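Local coordinates for protein aromatic amino acid exporter YddG (Starkeya novella, PDB 5I20) that exports amino acids of many kinds, including threonine, methionine, lysine and glutamate, across the bacterial inner membrane through a basket-shaped helical fold, at residues P90-G95 / G141-A146; A98-L103 / M127-T132; V133-A138 / G265-A270. All coordinates share one frame; numbering follows the deposited sequence.

Contact 1 of 3, residues P90-G95 / G141-A146; sequences PPAEAG and GGFGFA
Glu93 lays its CG over the face of Phe145, while its OE1 comes to the edge of Phe143, near the plane of that ring. CG stands anti to the carbonyl carbon (chi1 -76°), which turns it onto the Phe145 ring. Starting at the backbone, Glu93 CB lies beside the outer part of that ring, 3.7 Å from Phe145 CE2. The next atom sits over the middle of it: Glu93 CG is 3.5 Å from the Phe145 ring centroid and only 12° off the ring normal, a CH-pi contact. The chain then bends at chi2 (114°), which takes CD off the ring, and the carboxylate ends beside the backbone of Gly144. There OE1 is 3.6 Å from Gly144 N, too far to count as a bond, while OE2 comes within 3.1 Å of Gly144 O. The latter is a meeting of two acceptors, which would probably raise the proton affinity of the acid; a weak hydrogen bond with the hydroxyl of Tyr153 gives OE2 a partner. Here the periplasmic loop 140-149 folds over the first turn of helix 91-98, whose N-cap position is held by Pro90 and whose opening backbone bond runs from Ala94 N to Pro90 O. An alanine in place of Glu93 would probably leave the centre of the Phe145 face without its CH-pi partner and the ring freer to turn, and Tyr153 without its weak acceptor. One residue earlier, Ala92 CB lies in the plane of the second ring, at its edge, 3.9 Å from Phe143 CE1. Ala92 O approaches that same CE1 of Phe143 at 3.7 Å, obliquely, and the ring also reaches Leu96.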
ATOM      1  N   PRO A  90       7.015  18.230   0.200  1.00 58.68           N
ATOM      2  CA  PRO A  90       7.157  17.797  -1.195  1.00 60.68           C
ATOM      3  C   PRO A  90       6.972  16.286  -1.332  1.00 61.50           C
ATOM      4  O   PRO A  90       7.386  15.535  -0.446  1.00 56.45           O
ATOM      5  CB  PRO A  90       8.586  18.228  -1.564  1.00 60.90           C
ATOM      6  CG  PRO A  90       9.251  18.604  -0.275  1.00 62.90           C
ATOM      7  CD  PRO A  90       8.163  19.029   0.655  1.00 61.80           C
ATOM      8  N   PRO A  91       6.343  15.850  -2.436  1.00 63.69           N
ATOM      9  CA  PRO A  91       5.914  14.463  -2.663  1.00 57.70           C
ATOM     10  C   PRO A  91       7.044  13.441  -2.637  1.00 55.34           C
ATOM     11  O   PRO A  91       6.819  12.304  -2.225  1.00 56.76           O
ATOM     12  CB  PRO A  91       5.286  14.518  -4.061  1.00 61.48           C
ATOM     13  CG  PRO A  91       4.900  15.939  -4.253  1.00 65.23           C
ATOM     14  CD  PRO A  91       5.960  16.730  -3.553  1.00 61.70           C
ATOM     15  N   ALA A  92       8.232  13.831  -3.085  1.00 53.71           N
ATOM     16  CA  ALA A  92       9.350  12.903  -3.175  1.00 53.98           C
ATOM     17  C   ALA A  92       9.808  12.447  -1.794  1.00 53.56           C
ATOM     18  O   ALA A  92      10.018  11.256  -1.562  1.00 55.50           O
ATOM     19  CB  ALA A  92      10.504  13.535  -3.930  1.00 54.47           C
ATOM     20  N   GLU A  93       9.961  13.399  -0.882  1.00 53.58           N
ATOM     21  CA  GLU A  93      10.392  13.093   0.477  1.00 54.43           C
ATOM     22  C   GLU A  93       9.261  12.480   1.296  1.00 49.51           C
ATOM     23  O   GLU A  93       9.503  11.650   2.170  1.00 50.57           O
ATOM     24  CB  GLU A  93      10.928  14.350   1.164  1.00 59.61           C
ATOM     25  CG  GLU A  93      12.317  14.750   0.696  1.00 65.78           C
ATOM     26  CD  GLU A  93      12.331  16.061  -0.052  1.00 74.27           C
ATOM     27  OE1 GLU A  93      12.718  16.063  -1.239  1.00 79.80           O
ATOM     28  OE2 GLU A  93      11.966  17.092   0.552  1.00 78.29           O
ATOM     29  N   ALA A  94       8.029  12.886   1.009  1.00 48.34           N
ATOM     30  CA  ALA A  94       6.864  12.311   1.675  1.00 48.32           C
ATOM     31  C   ALA A  94       6.694  10.845   1.294  1.00 48.64           C
ATOM     32  O   ALA A  94       6.399  10.003   2.144  1.00 45.20           O
ATOM     33  CB  ALA A  94       5.607  13.096   1.332  1.00 42.09           C
ATOM     34  N   GLY A  95       6.888  10.547   0.012  1.00 44.50           N
ATOM     35  CA  GLY A  95       6.770   9.189  -0.484  1.00 36.68           C
ATOM     36  C   GLY A  95       7.845   8.271   0.065  1.00 40.68           C
ATOM     37  O   GLY A  95       7.581   7.103   0.360  1.00 42.11           O
ATOM     38  N   GLY A 141      16.052  17.055  -9.132  1.00107.72           N
ATOM     39  CA  GLY A 141      16.402  17.837  -7.962  1.00110.84           C
ATOM     40  C   GLY A 141      17.176  17.052  -6.919  1.00105.61           C
ATOM     41  O   GLY A 141      18.129  17.559  -6.329  1.00105.65           O
ATOM     42  N   GLY A 142      16.765  15.808  -6.690  1.00102.87           N
ATOM     43  CA  GLY A 142      17.380  14.981  -5.668  1.00102.24           C
ATOM     44  C   GLY A 142      16.609  15.049  -4.363  1.00101.79           C
ATOM     45  O   GLY A 142      15.470  15.514  -4.337  1.00102.53           O
ATOM     46  N   PHE A 143      17.226  14.592  -3.278  1.00100.96           N
ATOM     47  CA  PHE A 143      16.568  14.600  -1.973  1.00 99.30           C
ATOM     48  C   PHE A 143      17.072  15.719  -1.066  1.00 99.53           C
ATOM     49  O   PHE A 143      18.188  15.660  -0.547  1.00100.34           O
ATOM     50  CB  PHE A 143      16.751  13.250  -1.278  1.00 92.19           C
ATOM     51  CG  PHE A 143      15.747  12.219  -1.693  1.00 83.76           C
ATOM     52  CD1 PHE A 143      14.484  12.599  -2.113  1.00 80.39           C
ATOM     53  CD2 PHE A 143      16.066  10.872  -1.669  1.00 80.70           C
ATOM     54  CE1 PHE A 143      13.552  11.654  -2.497  1.00 78.29           C
ATOM     55  CE2 PHE A 143      15.140   9.922  -2.055  1.00 79.45           C
ATOM     56  CZ  PHE A 143      13.881  10.316  -2.468  1.00 77.81           C
ATOM     57  N   GLY A 144      16.231  16.730  -0.872  1.00100.87           N
ATOM     58  CA  GLY A 144      16.561  17.845  -0.002  1.00104.61           C
ATOM     59  C   GLY A 144      15.600  17.970   1.165  1.00 99.42           C
ATOM     60  O   GLY A 144      14.584  18.660   1.077  1.00100.94           O
ATOM     61  N   PHE A 145      15.924  17.295   2.263  1.00 90.91           N
ATOM     62  CA  PHE A 145      15.104  17.348   3.466  1.00 83.37           C
ATOM     63  C   PHE A 145      15.335  18.647   4.226  1.00 80.01           C
ATOM     64  O   PHE A 145      16.430  18.898   4.729  1.00 84.09           O
ATOM     65  CB  PHE A 145      15.395  16.145   4.367  1.00 80.86           C
ATOM     66  CG  PHE A 145      14.834  14.850   3.849  1.00 77.98           C
ATOM     67  CD1 PHE A 145      15.495  14.135   2.865  1.00 76.64           C
ATOM     68  CD2 PHE A 145      13.644  14.347   4.352  1.00 75.94           C
ATOM     69  CE1 PHE A 145      14.978  12.946   2.387  1.00 74.81           C
ATOM     70  CE2 PHE A 145      13.123  13.156   3.880  1.00 73.53           C
ATOM     71  CZ  PHE A 145      13.792  12.454   2.897  1.00 74.46           C
ATOM     72  N   ALA A 146      14.293  19.469   4.306  1.00 73.71           N
ATOM     73  CA  ALA A 146      14.379  20.773   4.952  1.00 65.69           C
ATOM     74  C   ALA A 146      13.485  20.835   6.191  1.00 61.32           C
ATOM     75  O   ALA A 146      12.386  20.283   6.191  1.00 62.39           O
ATOM     76  CB  ALA A 146      14.005  21.868   3.967  1.00 61.08           C
TER

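Contact 2 of 3, residues A98-L103 / M127-T132; sequences AYLWPL and MGLAGT. With OLC ((2R)-2,3-dihydroxypropyl (9Z)-octadec-9-enoate), chain G.
Tyr99 packs its CB against Thr132 CG2 across the contact, and one face of its ring carries the indole nitrogen of Trp101, 3.7 Å above the plane and offset toward the rim. The Trp101 indole is itself layered: Pro102 CD lies over one face, C10 of a monoolein chain over the opposite face, and Ala98 O at the edge in the ring plane. With CG between the backbone N and the carbonyl carbon (chi1 71°), Trp101 starts off away from 127-132, and its ring meets the bound monoolein, NE1 coming within 3.2 Å of C12. The motif is an interrupted transmembrane helix: 91-98 and 101-108 share one membrane span, Tyr99 is the first residue to leave helical angles, and the break packs against helix 119-136. Tyr245, just before helix 246-258, hydrogen-bonds Tyr99 O through its hydroxyl.

Leu129 is the main apolar contributor from the facing helix. Its CG is anti to the backbone N (chi1 177°), and its two methyls divide the work. Leu129 CD2 meets Leu100 CD2 at 3.9 Å and Leu103 CD2 at 4.2 Å, both leucines crossing it at a slant, whereas Leu129 CD1 rests 3.9 Å from Tyr99 O. Thr132, one turn on, satisfies its hydroxyl within its own helix: OG1 donates to Gly128 O over 2.9 Å, tilted 30° from the carbonyl plane, while Thr132 N reaches the same oxygen from the opposite face.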
ATOM      1  N   ALA A  98       7.043   7.612   3.883  1.00 43.01           N
ATOM      2  CA  ALA A  98       5.935   6.659   3.936  1.00 44.96           C
ATOM      3  C   ALA A  98       6.373   5.247   3.553  1.00 42.26           C
ATOM      4  O   ALA A  98       5.861   4.265   4.094  1.00 38.25           O
ATOM      5  CB  ALA A  98       4.794   7.116   3.034  1.00 35.12           C
ATOM      6  N   TYR A  99       7.328   5.138   2.632  1.00 37.36           N
ATOM      7  CA  TYR A  99       7.752   3.819   2.165  1.00 38.78           C
ATOM      8  C   TYR A  99       8.758   3.157   3.103  1.00 40.50           C
ATOM      9  O   TYR A  99       9.507   2.262   2.709  1.00 37.69           O
ATOM     10  CB  TYR A  99       8.311   3.898   0.742  1.00 45.47           C
ATOM     11  CG  TYR A  99       7.413   3.185  -0.241  1.00 55.95           C
ATOM     12  CD1 TYR A  99       7.379   1.797  -0.293  1.00 53.49           C
ATOM     13  CD2 TYR A  99       6.573   3.893  -1.090  1.00 62.21           C
ATOM     14  CE1 TYR A  99       6.549   1.133  -1.174  1.00 57.41           C
ATOM     15  CE2 TYR A  99       5.738   3.236  -1.979  1.00 65.40           C
ATOM     16  CZ  TYR A  99       5.731   1.856  -2.016  1.00 63.06           C
ATOM     17  OH  TYR A  99       4.906   1.193  -2.893  1.00 63.39           O
ATOM     18  N   LEU A 100       8.749   3.603   4.353  1.00 37.38           N
ATOM     19  CA  LEU A 100       9.342   2.840   5.435  1.00 42.55           C
ATOM     20  C   LEU A 100       8.405   1.708   5.841  1.00 42.56           C
ATOM     21  O   LEU A 100       8.808   0.798   6.564  1.00 48.13           O
ATOM     22  CB  LEU A 100       9.637   3.737   6.641  1.00 48.35           C
ATOM     23  CG  LEU A 100      10.884   4.614   6.534  1.00 48.29           C
ATOM     24  CD1 LEU A 100      10.914   5.651   7.645  1.00 51.98           C
ATOM     25  CD2 LEU A 100      12.130   3.747   6.573  1.00 48.48           C
ATOM     26  N   TRP A 101       7.159   1.753   5.370  1.00 39.76           N
ATOM     27  CA  TRP A 101       6.160   0.785   5.827  1.00 40.69           C
ATOM     28  C   TRP A 101       6.462  -0.684   5.493  1.00 33.70           C
ATOM     29  O   TRP A 101       6.063  -1.563   6.255  1.00 33.99           O
ATOM     30  CB  TRP A 101       4.753   1.152   5.311  1.00 39.26           C
ATOM     31  CG  TRP A 101       4.447   0.975   3.837  1.00 36.17           C
ATOM     32  CD1 TRP A 101       4.456   1.949   2.881  1.00 35.78           C
ATOM     33  CD2 TRP A 101       4.030  -0.232   3.170  1.00 40.19           C
ATOM     34  NE1 TRP A 101       4.099   1.425   1.663  1.00 34.06           N
ATOM     35  CE2 TRP A 101       3.830   0.091   1.810  1.00 42.05           C
ATOM     36  CE3 TRP A 101       3.824  -1.552   3.585  1.00 37.71           C
ATOM     37  CZ2 TRP A 101       3.429  -0.856   0.863  1.00 34.39           C
ATOM     38  CZ3 TRP A 101       3.424  -2.495   2.640  1.00 37.51           C
ATOM     39  CH2 TRP A 101       3.231  -2.139   1.297  1.00 38.26           C
ATOM     40  N   PRO A 102       7.156  -0.970   4.376  1.00 33.52           N
ATOM     41  CA  PRO A 102       7.447  -2.402   4.216  1.00 37.26           C
ATOM     42  C   PRO A 102       8.437  -2.920   5.259  1.00 40.64           C
ATOM     43  O   PRO A 102       8.274  -4.040   5.743  1.00 36.61           O
ATOM     44  CB  PRO A 102       8.039  -2.486   2.806  1.00 40.47           C
ATOM     45  CG  PRO A 102       7.479  -1.299   2.094  1.00 38.08           C
ATOM     46  CD  PRO A 102       7.440  -0.221   3.137  1.00 35.06           C
ATOM     47  N   LEU A 103       9.440  -2.116   5.601  1.00 39.85           N
ATOM     48  CA  LEU A 103      10.393  -2.478   6.646  1.00 39.07           C
ATOM     49  C   LEU A 103       9.688  -2.626   7.994  1.00 34.14           C
ATOM     50  O   LEU A 103      10.000  -3.521   8.776  1.00 36.08           O
ATOM     51  CB  LEU A 103      11.509  -1.434   6.739  1.00 40.77           C
ATOM     52  CG  LEU A 103      12.554  -1.609   7.845  1.00 43.20           C
ATOM     53  CD1 LEU A 103      13.291  -2.934   7.694  1.00 34.19           C
ATOM     54  CD2 LEU A 103      13.538  -0.442   7.841  1.00 34.04           C
ATOM     55  N   MET A 127      17.599  -4.136   1.827  1.00 37.74           N
ATOM     56  CA  MET A 127      18.030  -4.051   0.439  1.00 36.40           C
ATOM     57  C   MET A 127      16.935  -3.432  -0.423  1.00 40.65           C
ATOM     58  O   MET A 127      17.214  -2.650  -1.336  1.00 37.95           O
ATOM     59  CB  MET A 127      18.407  -5.437  -0.094  1.00 35.31           C
ATOM     60  CG  MET A 127      19.642  -6.039   0.562  1.00 35.71           C
ATOM     61  SD  MET A 127      19.891  -7.778   0.135  1.00 39.72           S
ATOM     62  CE  MET A 127      20.184  -7.663  -1.633  1.00 36.77           C
ATOM     63  N   GLY A 128      15.689  -3.791  -0.126  1.00 34.39           N
ATOM     64  CA  GLY A 128      14.547  -3.231  -0.824  1.00 34.27           C
ATOM     65  C   GLY A 128      14.385  -1.751  -0.535  1.00 35.20           C
ATOM     66  O   GLY A 128      14.075  -0.967  -1.431  1.00 36.12           O
ATOM     67  N   LEU A 129      14.593  -1.364   0.722  1.00 34.52           N
ATOM     68  CA  LEU A 129      14.550   0.046   1.089  1.00 37.05           C
ATOM     69  C   LEU A 129      15.678   0.788   0.385  1.00 38.83           C
ATOM     70  O   LEU A 129      15.497   1.915  -0.077  1.00 38.38           O
ATOM     71  CB  LEU A 129      14.655   0.235   2.605  1.00 33.76           C
ATOM     72  CG  LEU A 129      14.696   1.696   3.071  1.00 36.81           C
ATOM     73  CD1 LEU A 129      13.447   2.449   2.618  1.00 34.18           C
ATOM     74  CD2 LEU A 129      14.871   1.803   4.581  1.00 34.01           C
ATOM     75  N   ALA A 130      16.837   0.140   0.296  1.00 41.09           N
ATOM     76  CA  ALA A 130      17.994   0.719  -0.379  1.00 41.50           C
ATOM     77  C   ALA A 130      17.687   1.021  -1.848  1.00 38.71           C
ATOM     78  O   ALA A 130      18.081   2.066  -2.373  1.00 41.02           O
ATOM     79  CB  ALA A 130      19.189  -0.213  -0.271  1.00 35.41           C
ATOM     80  N   GLY A 131      16.985   0.104  -2.504  1.00 35.36           N
ATOM     81  CA  GLY A 131      16.619   0.277  -3.897  1.00 38.93           C
ATOM     82  C   GLY A 131      15.625   1.408  -4.069  1.00 35.86           C
ATOM     83  O   GLY A 131      15.685   2.161  -5.040  1.00 38.15           O
ATOM     84  N   THR A 132      14.712   1.528  -3.112  1.00 35.27           N
ATOM     85  CA  THR A 132      13.698   2.570  -3.132  1.00 38.89           C
ATOM     86  C   THR A 132      14.336   3.948  -2.966  1.00 41.55           C
ATOM     87  O   THR A 132      13.936   4.904  -3.631  1.00 36.70           O
ATOM     88  CB  THR A 132      12.645   2.336  -2.029  1.00 37.03           C
ATOM     89  OG1 THR A 132      12.075   1.033  -2.190  1.00 35.54           O
ATOM     90  CG2 THR A 132      11.536   3.370  -2.103  1.00 42.25           C
TER
HETATM   91  C10 OLC G 301       0.069   0.871   0.645  1.00 36.01           C
HETATM   92  C9  OLC G 301      -1.032   0.424  -0.252  1.00 40.57           C
HETATM   93  C11 OLC G 301      -0.109   2.110   1.451  1.00 36.53           C
HETATM   94  C8  OLC G 301      -2.284   1.225  -0.353  1.00 38.74           C
HETATM   95  C16 OLC G 301       2.798   5.510  -0.904  1.00 60.24           C
HETATM   96  C12 OLC G 301       1.214   2.757   1.681  1.00 44.11           C
HETATM   97  C7  OLC G 301      -2.279   2.046  -1.599  1.00 49.90           C
HETATM   98  C15 OLC G 301       1.894   5.825   0.242  1.00 57.38           C
HETATM   99  C13 OLC G 301       1.021   4.225   1.867  1.00 50.32           C
HETATM  100  C6  OLC G 301      -3.559   2.806  -1.703  1.00 57.95           C
HETATM  101  C14 OLC G 301       2.235   4.957   1.408  1.00 54.38           C
HETATM  102  C5  OLC G 301      -3.272   4.268  -1.765  1.00 64.58           C
HETATM  103  C4  OLC G 301      -4.470   5.001  -2.269  1.00 66.13           C
HETATM  104  C3  OLC G 301      -4.117   6.429  -2.521  1.00 66.59           C
HETATM  105  C2  OLC G 301      -5.250   7.107  -3.215  1.00 70.57           C

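Contact 3 of 3, residues V133-A138 / G265-A270; sequences VVLLGA and GALAIA. With OLC ((2R)-2,3-dihydroxypropyl (9Z)-octadec-9-enoate), chain I.
Leu135 and Ala138, both of which touch 265-270, are joined by a short backbone bond, Ala138 N to Leu135 O at 2.9 Å. Its three-residue span, in place of the helical four, fits its position just beyond the last turn of helix 119-136. Ala138 is thereby held with its methyl directed at the facing helix, and Ala138 CB lies 3.6 Å from Ala266 CB. One turn back, Val134 reaches the same methyl from its own side: with CG1 anti to the backbone N (chi1 174°), Val134 CG1 stands 3.7 Å from Ala266 CB and equally near Ala266 O. Ala266 CB therefore has carbon partners on two residues four apart, Val134 in the last turn of the helix and Ala138 just past it.

Leu135 works on the neighbouring flank. Its side chain lies alongside that of Leu267, the two pointing the same way, and Leu135 CD1 is 3.9 Å from Leu267 CD2. The other branch of Leu267 faces bound lipid, with Leu267 CD1 3.6 Å from C6 of a monoolein chain, so this leucine lies between protein and lipid. Closer to its backbone, Leu135 CB meets Ala270 CB at 4.3 Å, a looser touch. Helix 246-258 covers this flank as well, with Thr252 on both leucines and Val249 on Ala270.

The CA atoms of Leu135 and Ala266 are 5.5 Å apart, an approach that the small side chains of Ala138, Ala266 and Ala270 probably allow. Every contact made between side chains is apolar. Such close approach, with alanine methyls set against one another and against branched side chains, is small-residue packing between transmembrane helices, here joining the periplasmic ends of helices 119-136 and 265-282.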
ATOM      1  N   VAL A 133      15.333   4.038  -2.089  1.00 43.62           N
ATOM      2  CA  VAL A 133      16.070   5.282  -1.872  1.00 36.47           C
ATOM      3  C   VAL A 133      16.784   5.744  -3.143  1.00 38.45           C
ATOM      4  O   VAL A 133      16.725   6.920  -3.512  1.00 38.24           O
ATOM      5  CB  VAL A 133      17.106   5.133  -0.732  1.00 36.39           C
ATOM      6  CG1 VAL A 133      18.054   6.327  -0.696  1.00 37.35           C
ATOM      7  CG2 VAL A 133      16.406   4.965   0.605  1.00 35.74           C
ATOM      8  N   VAL A 134      17.464   4.814  -3.808  1.00 37.52           N
ATOM      9  CA  VAL A 134      18.151   5.123  -5.061  1.00 42.96           C
ATOM     10  C   VAL A 134      17.157   5.580  -6.124  1.00 41.18           C
ATOM     11  O   VAL A 134      17.408   6.534  -6.855  1.00 43.92           O
ATOM     12  CB  VAL A 134      18.930   3.904  -5.600  1.00 49.84           C
ATOM     13  CG1 VAL A 134      19.504   4.197  -6.979  1.00 54.57           C
ATOM     14  CG2 VAL A 134      20.037   3.525  -4.647  1.00 49.91           C
ATOM     15  N   LEU A 135      16.021   4.897  -6.186  1.00 42.71           N
ATOM     16  CA  LEU A 135      15.027   5.146  -7.217  1.00 43.12           C
ATOM     17  C   LEU A 135      14.358   6.508  -7.048  1.00 43.03           C
ATOM     18  O   LEU A 135      14.387   7.337  -7.957  1.00 40.31           O
ATOM     19  CB  LEU A 135      13.977   4.031  -7.209  1.00 43.52           C
ATOM     20  CG  LEU A 135      13.049   3.917  -8.417  1.00 48.62           C
ATOM     21  CD1 LEU A 135      13.847   3.868  -9.708  1.00 50.66           C
ATOM     22  CD2 LEU A 135      12.186   2.675  -8.275  1.00 51.31           C
ATOM     23  N   LEU A 136      13.763   6.733  -5.883  1.00 47.46           N
ATOM     24  CA  LEU A 136      13.019   7.961  -5.632  1.00 48.39           C
ATOM     25  C   LEU A 136      13.939   9.183  -5.644  1.00 54.35           C
ATOM     26  O   LEU A 136      13.488  10.305  -5.880  1.00 60.33           O
ATOM     27  CB  LEU A 136      12.265   7.869  -4.299  1.00 47.73           C
ATOM     28  CG  LEU A 136      11.239   6.736  -4.153  1.00 53.54           C
ATOM     29  CD1 LEU A 136      10.471   6.850  -2.837  1.00 53.50           C
ATOM     30  CD2 LEU A 136      10.278   6.694  -5.333  1.00 52.86           C
ATOM     31  N   GLY A 137      15.227   8.956  -5.404  1.00 50.93           N
ATOM     32  CA  GLY A 137      16.204  10.031  -5.416  1.00 54.10           C
ATOM     33  C   GLY A 137      16.802  10.286  -6.788  1.00 54.97           C
ATOM     34  O   GLY A 137      17.641  11.175  -6.951  1.00 59.14           O
ATOM     35  N   ALA A 138      16.363   9.516  -7.780  1.00 57.33           N
ATOM     36  CA  ALA A 138      16.886   9.640  -9.140  1.00 64.86           C
ATOM     37  C   ALA A 138      16.307  10.847  -9.874  1.00 72.48           C
ATOM     38  O   ALA A 138      16.686  11.129 -11.010  1.00 78.41           O
ATOM     39  CB  ALA A 138      16.613   8.373  -9.927  1.00 62.58           C
ATOM     40  N   GLY A 265      20.274   4.190 -14.715  1.00 46.81           N
ATOM     41  CA  GLY A 265      21.136   3.382 -13.874  1.00 45.94           C
ATOM     42  C   GLY A 265      20.506   3.133 -12.517  1.00 48.72           C
ATOM     43  O   GLY A 265      20.605   2.036 -11.964  1.00 45.27           O
ATOM     44  N   ALA A 266      19.842   4.157 -11.987  1.00 43.85           N
ATOM     45  CA  ALA A 266      19.180   4.060 -10.691  1.00 42.35           C
ATOM     46  C   ALA A 266      18.103   2.984 -10.705  1.00 45.48           C
ATOM     47  O   ALA A 266      17.887   2.292  -9.712  1.00 46.39           O
ATOM     48  CB  ALA A 266      18.578   5.404 -10.302  1.00 42.47           C
ATOM     49  N   LEU A 267      17.425   2.853 -11.840  1.00 47.43           N
ATOM     50  CA  LEU A 267      16.396   1.840 -12.002  1.00 46.30           C
ATOM     51  C   LEU A 267      17.030   0.447 -12.045  1.00 46.71           C
ATOM     52  O   LEU A 267      16.506  -0.503 -11.462  1.00 44.89           O
ATOM     53  CB  LEU A 267      15.580   2.120 -13.268  1.00 47.26           C
ATOM     54  CG  LEU A 267      14.320   1.296 -13.561  1.00 51.47           C
ATOM     55  CD1 LEU A 267      14.655   0.065 -14.386  1.00 58.58           C
ATOM     56  CD2 LEU A 267      13.587   0.908 -12.281  1.00 43.55           C
ATOM     57  N   ALA A 268      18.163   0.335 -12.732  1.00 42.37           N
ATOM     58  CA  ALA A 268      18.879  -0.933 -12.820  1.00 53.03           C
ATOM     59  C   ALA A 268      19.369  -1.388 -11.445  1.00 46.89           C
ATOM     60  O   ALA A 268      19.221  -2.555 -11.084  1.00 43.17           O
ATOM     61  CB  ALA A 268      20.050  -0.821 -13.791  1.00 43.86           C
ATOM     62  N   ILE A 269      19.943  -0.461 -10.683  1.00 43.20           N
ATOM     63  CA  ILE A 269      20.439  -0.755  -9.342  1.00 43.25           C
ATOM     64  C   ILE A 269      19.300  -1.153  -8.401  1.00 43.88           C
ATOM     65  O   ILE A 269      19.434  -2.102  -7.627  1.00 44.49           O
ATOM     66  CB  ILE A 269      21.200   0.452  -8.746  1.00 46.70           C
ATOM     67  CG1 ILE A 269      22.467   0.740  -9.557  1.00 51.89           C
ATOM     68  CG2 ILE A 269      21.567   0.201  -7.295  1.00 46.23           C
ATOM     69  CD1 ILE A 269      23.515  -0.346  -9.460  1.00 55.44           C
ATOM     70  N   ALA A 270      18.180  -0.440  -8.480  1.00 44.03           N
ATOM     71  CA  ALA A 270      17.015  -0.757  -7.655  1.00 41.37           C
ATOM     72  C   ALA A 270      16.482  -2.149  -7.986  1.00 39.59           C
ATOM     73  O   ALA A 270      16.127  -2.913  -7.088  1.00 37.11           O
ATOM     74  CB  ALA A 270      15.927   0.286  -7.839  1.00 37.78           C
TER
HETATM   75  C9  OLC I 303      14.492  -5.409 -16.061  1.00 61.50           C
HETATM   76  C8  OLC I 303      15.909  -4.951 -16.152  1.00 61.65           C
HETATM   77  C7  OLC I 303      16.055  -3.644 -15.449  1.00 61.98           C
HETATM   78  C6  OLC I 303      16.061  -2.531 -16.441  1.00 62.51           C
HETATM   79  C5  OLC I 303      17.336  -1.766 -16.327  1.00 62.67           C
HETATM   80  C4  OLC I 303      17.312  -0.603 -17.261  1.00 61.10           C
HETATM   81  C3  OLC I 303      18.415   0.342 -16.923  1.00 63.83           C
HETATM   82  C2  OLC I 303      19.479   0.281 -17.966  1.00 65.80           C

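In the fold
Followed from the N terminus, the chain first enters contact 1 at 90-95, then contact 2 at 98-103, which spans the break between helices 91-98 and 101-108. Contact 2 closes first, when helix 119-136 returns at 127-132. The same helix goes straight on into 133-138, opening contact 3, before the periplasmic loop at 141-146 closes contact 1. Contact 2 thus lies wholly within the loop of contact 1, while contacts 1 and 3 cross, the latter closing only at the last helix, 265-282. Phe143 CZ lies 3.4 Å from Leu136 C, and Gly131 O the same distance from Ala270 CB. Helix 119-136 consequently links the broken span, the periplasmic loop and the C-terminal helix.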